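PDB 3MNF: PAC2 family protein from Streptomyces avermitilis, which is of unknown function but carries the PAC2-family part of a longer protein and may, like proteasome assembly chaperones, take part in protein assembly. Local coordinates for residues V7-E13 with V86-E92; V116-L122 with V176-V182. All coordinates share one frame; numbering follows the deposited sequence.

How the contacts relate
The chain builds its central mixed sheet out of sequence order, and these two contacts illustrate how. Strand 7-13 comes first; helix 21-32, strand 36-40, a small hairpin and strand 70-78 follow before the chain returns as strand 82-91, and contact 1 closes that loop. Helix 97-111 then leads to strand 115-124, which settles against the other edge of strand 7-13, where Met8 and Ala10 probably share backbone hydrogen bonds with Val117. Contact 2 closes a second loop, through strand 134-138 and helices 141-146 and 160-171, when strand 175-183 joins. The loops run in series, neither nested nor crossed, and the contacts together align four parallel strands, 82-91, 7-13, 115-124 and 175-183, in the middle of the sheet.

Contact 1: residues V7-E13 with V86-E92; sequences VMVAAFE and VLVRGIE
Met8 lies beside Val86, and from there to Glu13 with Ile91 the two strands run parallel in the middle of a mixed sheet within an alpha/beta fold. Seven backbone hydrogen bonds alternate between them, from Val86 N to Val7 O down to Glu92 N on Glu13 O, with axes 20° apart. Met8, present as selenomethionine, shows how one long side chain can span two neighbours. Its CB lies 3.8 Å from Val86 O, and CG rests 3.8 Å from Val88 CG2. SE stays beside that same methyl, at 4.0 Å from Val88 CG2. A bend at the last torsion (chi3 -69°) turns the chain aside there, and CE ends 4.0 Å from Val86 CG1. Further along this face, Ala10 CB meets Val88 CB at 3.5 Å, and the ring of Phe12 leans obliquely past Gly90, whose lack of a side chain leaves room for CD1 at 3.8 Å from Gly90 CA. Helix 97-111 covers this face through Ala108 and Leu104; helix 21-32 packs on the face of Ala11 and Arg89. Beyond the strand, the carboxylate of Glu92 pairs with Arg53 of the second subunit and also accepts from Asn16 and the Ile160 backbone. On the face of Ala11, the exposed Glu13 crosses Ile91 at a slant, its CD 3.9 Å from Ile91 CD1.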
loop_
_atom_site.group_PDB
_atom_site.type_symbol
_atom_site.label_atom_id
_atom_site.label_comp_id
_atom_site.label_asym_id
_atom_site.label_seq_id
_atom_site.Cartn_x
_atom_site.Cartn_y
_atom_site.Cartn_z
ATOM N N VAL A 7 4.913 -20.496 24.183
ATOM C CA VAL A 7 3.680 -19.732 24.406
ATOM C C VAL A 7 3.929 -18.251 24.143
ATOM O O VAL A 7 4.977 -17.714 24.498
ATOM C CB VAL A 7 3.142 -19.902 25.854
ATOM C CG1 VAL A 7 1.860 -19.114 26.059
ATOM C CG2 VAL A 7 2.892 -21.348 26.173
HETATM N N MSE A 8 2.961 -17.590 23.523
HETATM C CA MSE A 8 3.044 -16.160 23.276
HETATM C C MSE A 8 2.149 -15.455 24.279
HETATM O O MSE A 8 0.973 -15.787 24.420
HETATM C CB MSE A 8 2.611 -15.847 21.835
HETATM C CG MSE A 8 2.381 -14.353 21.511
HETATM SE SE MSE A 8 1.858 -14.054 19.630
HETATM C CE MSE A 8 3.495 -14.488 18.646
ATOM N N VAL A 9 2.707 -14.489 24.988
ATOM C CA VAL A 9 1.927 -13.698 25.927
ATOM C C VAL A 9 1.960 -12.271 25.451
ATOM O O VAL A 9 3.028 -11.691 25.356
ATOM C CB VAL A 9 2.515 -13.755 27.353
ATOM C CG1 VAL A 9 1.624 -12.998 28.322
ATOM C CG2 VAL A 9 2.676 -15.183 27.797
ATOM N N ALA A 10 0.804 -11.702 25.157
ATOM C CA ALA A 10 0.782 -10.357 24.600
ATOM C C ALA A 10 -0.007 -9.395 25.456
ATOM O O ALA A 10 -0.889 -9.804 26.200
ATOM C CB ALA A 10 0.221 -10.381 23.209
ATOM N N ALA A 11 0.315 -8.115 25.351
ATOM C CA ALA A 11 -0.406 -7.071 26.063
ATOM C C ALA A 11 -0.261 -5.760 25.314
ATOM O O ALA A 11 0.808 -5.500 24.738
ATOM C CB ALA A 11 0.113 -6.925 27.492
ATOM N N PHE A 12 -1.322 -4.941 25.334
ATOM C CA PHE A 12 -1.349 -3.672 24.585
ATOM C C PHE A 12 -1.732 -2.443 25.410
ATOM O O PHE A 12 -2.747 -2.442 26.089
ATOM C CB PHE A 12 -2.268 -3.819 23.373
ATOM C CG PHE A 12 -1.873 -4.944 22.476
ATOM C CD1 PHE A 12 -0.911 -4.749 21.495
ATOM C CD2 PHE A 12 -2.420 -6.211 22.654
ATOM C CE1 PHE A 12 -0.516 -5.797 20.690
ATOM C CE2 PHE A 12 -2.041 -7.264 21.859
ATOM C CZ PHE A 12 -1.091 -7.069 20.867
ATOM N N GLU A 13 -0.929 -1.387 25.343
ATOM C CA GLU A 13 -1.228 -0.144 26.082
ATOM C C GLU A 13 -2.457 0.576 25.483
ATOM O O GLU A 13 -2.806 0.369 24.310
ATOM C CB GLU A 13 -0.023 0.801 26.085
ATOM C CG GLU A 13 1.283 0.265 26.661
ATOM C CD GLU A 13 2.385 1.331 26.705
ATOM O OE1 GLU A 13 2.069 2.514 26.947
ATOM O OE2 GLU A 13 3.574 0.993 26.504
ATOM N N VAL A 86 7.246 -16.154 24.195
ATOM C CA VAL A 86 7.363 -15.094 23.220
ATOM C C VAL A 86 6.515 -13.967 23.754
ATOM O O VAL A 86 5.290 -14.099 23.862
ATOM C CB VAL A 86 6.840 -15.545 21.841
ATOM C CG1 VAL A 86 6.794 -14.390 20.886
ATOM C CG2 VAL A 86 7.709 -16.667 21.274
ATOM N N LEU A 87 7.150 -12.859 24.113
ATOM C CA LEU A 87 6.400 -11.747 24.697
ATOM C C LEU A 87 6.109 -10.702 23.631
ATOM O O LEU A 87 6.971 -10.402 22.785
ATOM C CB LEU A 87 7.147 -11.133 25.881
ATOM C CG LEU A 87 7.504 -12.135 26.973
ATOM C CD1 LEU A 87 8.315 -11.487 28.062
ATOM C CD2 LEU A 87 6.264 -12.751 27.544
ATOM N N VAL A 88 4.895 -10.164 23.657
ATOM C CA VAL A 88 4.516 -9.140 22.721
ATOM C C VAL A 88 4.085 -7.927 23.493
ATOM O O VAL A 88 3.083 -7.974 24.191
ATOM C CB VAL A 88 3.376 -9.616 21.828
ATOM C CG1 VAL A 88 2.915 -8.506 20.878
ATOM C CG2 VAL A 88 3.826 -10.845 21.038
ATOM N N ARG A 89 4.841 -6.841 23.365
ATOM C CA ARG A 89 4.560 -5.609 24.089
ATOM C C ARG A 89 4.225 -4.500 23.120
ATOM O O ARG A 89 5.108 -3.975 22.420
ATOM C CB ARG A 89 5.767 -5.226 24.922
ATOM C CG ARG A 89 6.027 -6.213 26.032
ATOM C CD ARG A 89 7.255 -5.871 26.824
ATOM N NE ARG A 89 7.151 -4.529 27.386
ATOM C CZ ARG A 89 8.190 -3.801 27.772
ATOM N NH1 ARG A 89 9.417 -4.284 27.657
ATOM N NH2 ARG A 89 7.997 -2.595 28.271
ATOM N N GLY A 90 2.952 -4.142 23.061
ATOM C CA GLY A 90 2.532 -3.196 22.053
ATOM C C GLY A 90 1.674 -2.073 22.568
ATOM O O GLY A 90 1.192 -2.095 23.692
ATOM N N ILE A 91 1.521 -1.059 21.737
ATOM C CA ILE A 91 0.470 -0.066 21.874
ATOM C C ILE A 91 -0.686 -0.544 20.968
ATOM O O ILE A 91 -0.429 -1.070 19.879
ATOM C CB ILE A 91 1.006 1.219 21.307
ATOM C CG1 ILE A 91 2.453 1.442 21.804
ATOM C CG2 ILE A 91 0.010 2.381 21.511
ATOM C CD1 ILE A 91 2.545 2.359 22.984
ATOM N N GLU A 92 -1.941 -0.385 21.358
ATOM C CA GLU A 92 -2.994 -0.754 20.418
ATOM C C GLU A 92 -2.903 0.092 19.144
ATOM O O GLU A 92 -2.851 1.315 19.217
ATOM C CB GLU A 92 -4.338 -0.578 21.043
ATOM C CG GLU A 92 -5.452 -0.934 20.164
ATOM C CD GLU A 92 -6.759 -0.696 20.851
ATOM O OE1 GLU A 92 -7.007 0.474 21.237
ATOM O OE2 GLU A 92 -7.531 -1.673 21.036
#

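Contact 2: residues V116-L122 with V176-V182; sequences VVVLGAL and VSLWAAV
A beta-alpha-beta connection, elaborated by an insertion that includes strand 134-138 and helix 141-146, ends where strand 175-183 pairs with strand 115-124, parallel and beside it in the central sheet. Val118 and Leu178 mark the middle of the ladder: Leu178 N donates to Val118 O at 2.8 Å, one of seven backbone hydrogen bonds between Val116 and Val182. Side chains alternate between the faces. On one, Leu178 is the meeting point, its CD1 lying 3.6 Å from Leu119 CD2 and 3.9 Å from Val117 CG1. Leu119 runs alongside it, pointing the same way, whereas Val117 meets it at a slant; both leucines carry CG opposite the carbonyl carbon (chi1 -52° for Leu178), the shared torsion that lets them lie side by side. Replacing Leu178 with an alanine would probably open a gap beside Leu119 CD2 and leave Val117 CG1 without its methyl partner. Helices 21-32 and 192-206 pack over this face, through Val26 on Leu119 and Leu205 on Val117. On the reverse face the indole of Trp179 extends over the neighbouring strand. Gly120 CA sits over its six-membered ring, 4.2 Å from the ring centroid and 21° off the normal, a CH-pi contact toward the rim that the absence of a side chain on Gly120 permits. Leu122 crosses the indole at about a right angle, its CG 4.0 Å from Trp179 CE3, while its CD1 reaches Ala181 CB at 3.6 Å. Trp179 NE1 makes a weak hydrogen bond to Ser177 OG in its own strand, and Val161 of helix 160-171 touches both residues. The chemistry thus divides the work: peptide groups fix the register, while almost wholly apolar side chains allow helices to pack on both faces.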
loop_
_atom_site.group_PDB
_atom_site.type_symbol
_atom_site.label_atom_id
_atom_site.label_comp_id
_atom_site.label_asym_id
_atom_site.label_seq_id
_atom_site.Cartn_x
_atom_site.Cartn_y
_atom_site.Cartn_z
ATOM N N VAL A 116 -1.619 -18.874 22.473
ATOM C CA VAL A 116 -1.508 -17.426 22.659
ATOM C C VAL A 116 -2.341 -16.941 23.853
ATOM O O VAL A 116 -3.578 -17.072 23.854
ATOM C CB VAL A 116 -1.964 -16.660 21.403
ATOM C CG1 VAL A 116 -1.799 -15.185 21.605
ATOM C CG2 VAL A 116 -1.169 -17.092 20.205
ATOM N N VAL A 117 -1.685 -16.374 24.865
ATOM C CA VAL A 117 -2.433 -15.720 25.940
ATOM C C VAL A 117 -2.332 -14.200 25.841
ATOM O O VAL A 117 -1.229 -13.637 25.758
ATOM C CB VAL A 117 -1.975 -16.146 27.337
ATOM C CG1 VAL A 117 -2.908 -15.552 28.388
ATOM C CG2 VAL A 117 -1.888 -17.680 27.453
ATOM N N VAL A 118 -3.474 -13.527 25.859
ATOM C CA VAL A 118 -3.464 -12.071 25.808
ATOM C C VAL A 118 -3.960 -11.498 27.129
ATOM O O VAL A 118 -4.939 -11.981 27.684
ATOM C CB VAL A 118 -4.325 -11.527 24.643
ATOM C CG1 VAL A 118 -4.007 -10.041 24.399
ATOM C CG2 VAL A 118 -4.123 -12.371 23.373
ATOM N N LEU A 119 -3.296 -10.471 27.635
ATOM C CA LEU A 119 -3.677 -9.928 28.922
ATOM C C LEU A 119 -4.348 -8.585 28.754
ATOM O O LEU A 119 -3.948 -7.796 27.915
ATOM C CB LEU A 119 -2.446 -9.782 29.806
ATOM C CG LEU A 119 -1.577 -11.017 30.075
ATOM C CD1 LEU A 119 -0.529 -10.708 31.127
ATOM C CD2 LEU A 119 -2.412 -12.200 30.511
ATOM N N GLY A 120 -5.371 -8.316 29.541
ATOM C CA GLY A 120 -5.979 -7.006 29.512
ATOM C C GLY A 120 -6.542 -6.566 30.848
ATOM O O GLY A 120 -6.751 -7.384 31.774
ATOM N N ALA A 121 -6.799 -5.265 30.952
ATOM C CA ALA A 121 -7.532 -4.740 32.093
ATOM C C ALA A 121 -8.635 -3.804 31.646
ATOM O O ALA A 121 -8.467 -3.047 30.700
ATOM C CB ALA A 121 -6.601 -4.041 33.053
ATOM N N LEU A 122 -9.766 -3.867 32.335
ATOM C CA LEU A 122 -10.872 -2.950 32.116
ATOM C C LEU A 122 -11.250 -2.342 33.460
ATOM O O LEU A 122 -10.807 -2.818 34.495
ATOM C CB LEU A 122 -12.067 -3.671 31.481
ATOM C CG LEU A 122 -12.530 -5.072 31.925
ATOM C CD1 LEU A 122 -12.681 -5.205 33.409
ATOM C CD2 LEU A 122 -13.856 -5.438 31.276
ATOM N N VAL A 176 -6.438 -17.492 24.479
ATOM C CA VAL A 176 -7.318 -17.022 25.541
ATOM C C VAL A 176 -6.829 -15.650 25.947
ATOM O O VAL A 176 -5.627 -15.371 25.889
ATOM C CB VAL A 176 -7.357 -17.994 26.766
ATOM C CG1 VAL A 176 -5.969 -18.389 27.206
ATOM C CG2 VAL A 176 -8.095 -17.377 27.928
ATOM N N SER A 177 -7.755 -14.783 26.324
ATOM C CA SER A 177 -7.360 -13.531 26.931
ATOM C C SER A 177 -7.836 -13.514 28.364
ATOM O O SER A 177 -8.932 -13.990 28.661
ATOM C CB SER A 177 -7.909 -12.336 26.159
ATOM O OG SER A 177 -9.260 -12.540 25.807
ATOM N N LEU A 178 -6.991 -12.984 29.243
ATOM C CA LEU A 178 -7.311 -12.807 30.647
ATOM C C LEU A 178 -7.556 -11.343 30.926
ATOM O O LEU A 178 -6.745 -10.499 30.560
ATOM C CB LEU A 178 -6.149 -13.290 31.498
ATOM C CG LEU A 178 -5.629 -14.695 31.209
ATOM C CD1 LEU A 178 -4.344 -14.933 31.944
ATOM C CD2 LEU A 178 -6.651 -15.700 31.642
ATOM N N TRP A 179 -8.677 -11.051 31.565
ATOM C CA TRP A 179 -9.053 -9.691 31.915
ATOM C C TRP A 179 -9.078 -9.428 33.429
ATOM O O TRP A 179 -9.648 -10.201 34.206
ATOM C CB TRP A 179 -10.415 -9.379 31.323
ATOM C CG TRP A 179 -10.346 -9.269 29.839
ATOM C CD1 TRP A 179 -10.468 -10.286 28.940
ATOM C CD2 TRP A 179 -10.090 -8.083 29.071
ATOM N NE1 TRP A 179 -10.308 -9.809 27.675
ATOM C CE2 TRP A 179 -10.081 -8.459 27.723
ATOM C CE3 TRP A 179 -9.864 -6.742 29.401
ATOM C CZ2 TRP A 179 -9.872 -7.549 26.696
ATOM C CZ3 TRP A 179 -9.650 -5.845 28.381
ATOM C CH2 TRP A 179 -9.657 -6.253 27.044
ATOM N N ALA A 180 -8.464 -8.337 33.861
ATOM C CA ALA A 180 -8.581 -7.958 35.254
ATOM C C ALA A 180 -9.497 -6.758 35.324
ATOM O O ALA A 180 -9.442 -5.907 34.455
ATOM C CB ALA A 180 -7.221 -7.642 35.822
ATOM N N ALA A 181 -10.357 -6.704 36.337
ATOM C CA ALA A 181 -11.247 -5.548 36.528
ATOM C C ALA A 181 -10.661 -4.618 37.561
ATOM O O ALA A 181 -10.445 -5.014 38.700
ATOM C CB ALA A 181 -12.633 -5.988 36.942
ATOM N N VAL A 182 -10.403 -3.382 37.158
ATOM C CA VAL A 182 -9.775 -2.389 38.018
ATOM C C VAL A 182 -10.820 -1.382 38.538
ATOM O O VAL A 182 -11.533 -0.774 37.741
ATOM C CB VAL A 182 -8.650 -1.669 37.249
ATOM C CG1 VAL A 182 -8.167 -0.437 37.994
ATOM C CG2 VAL A 182 -7.509 -2.620 36.996
#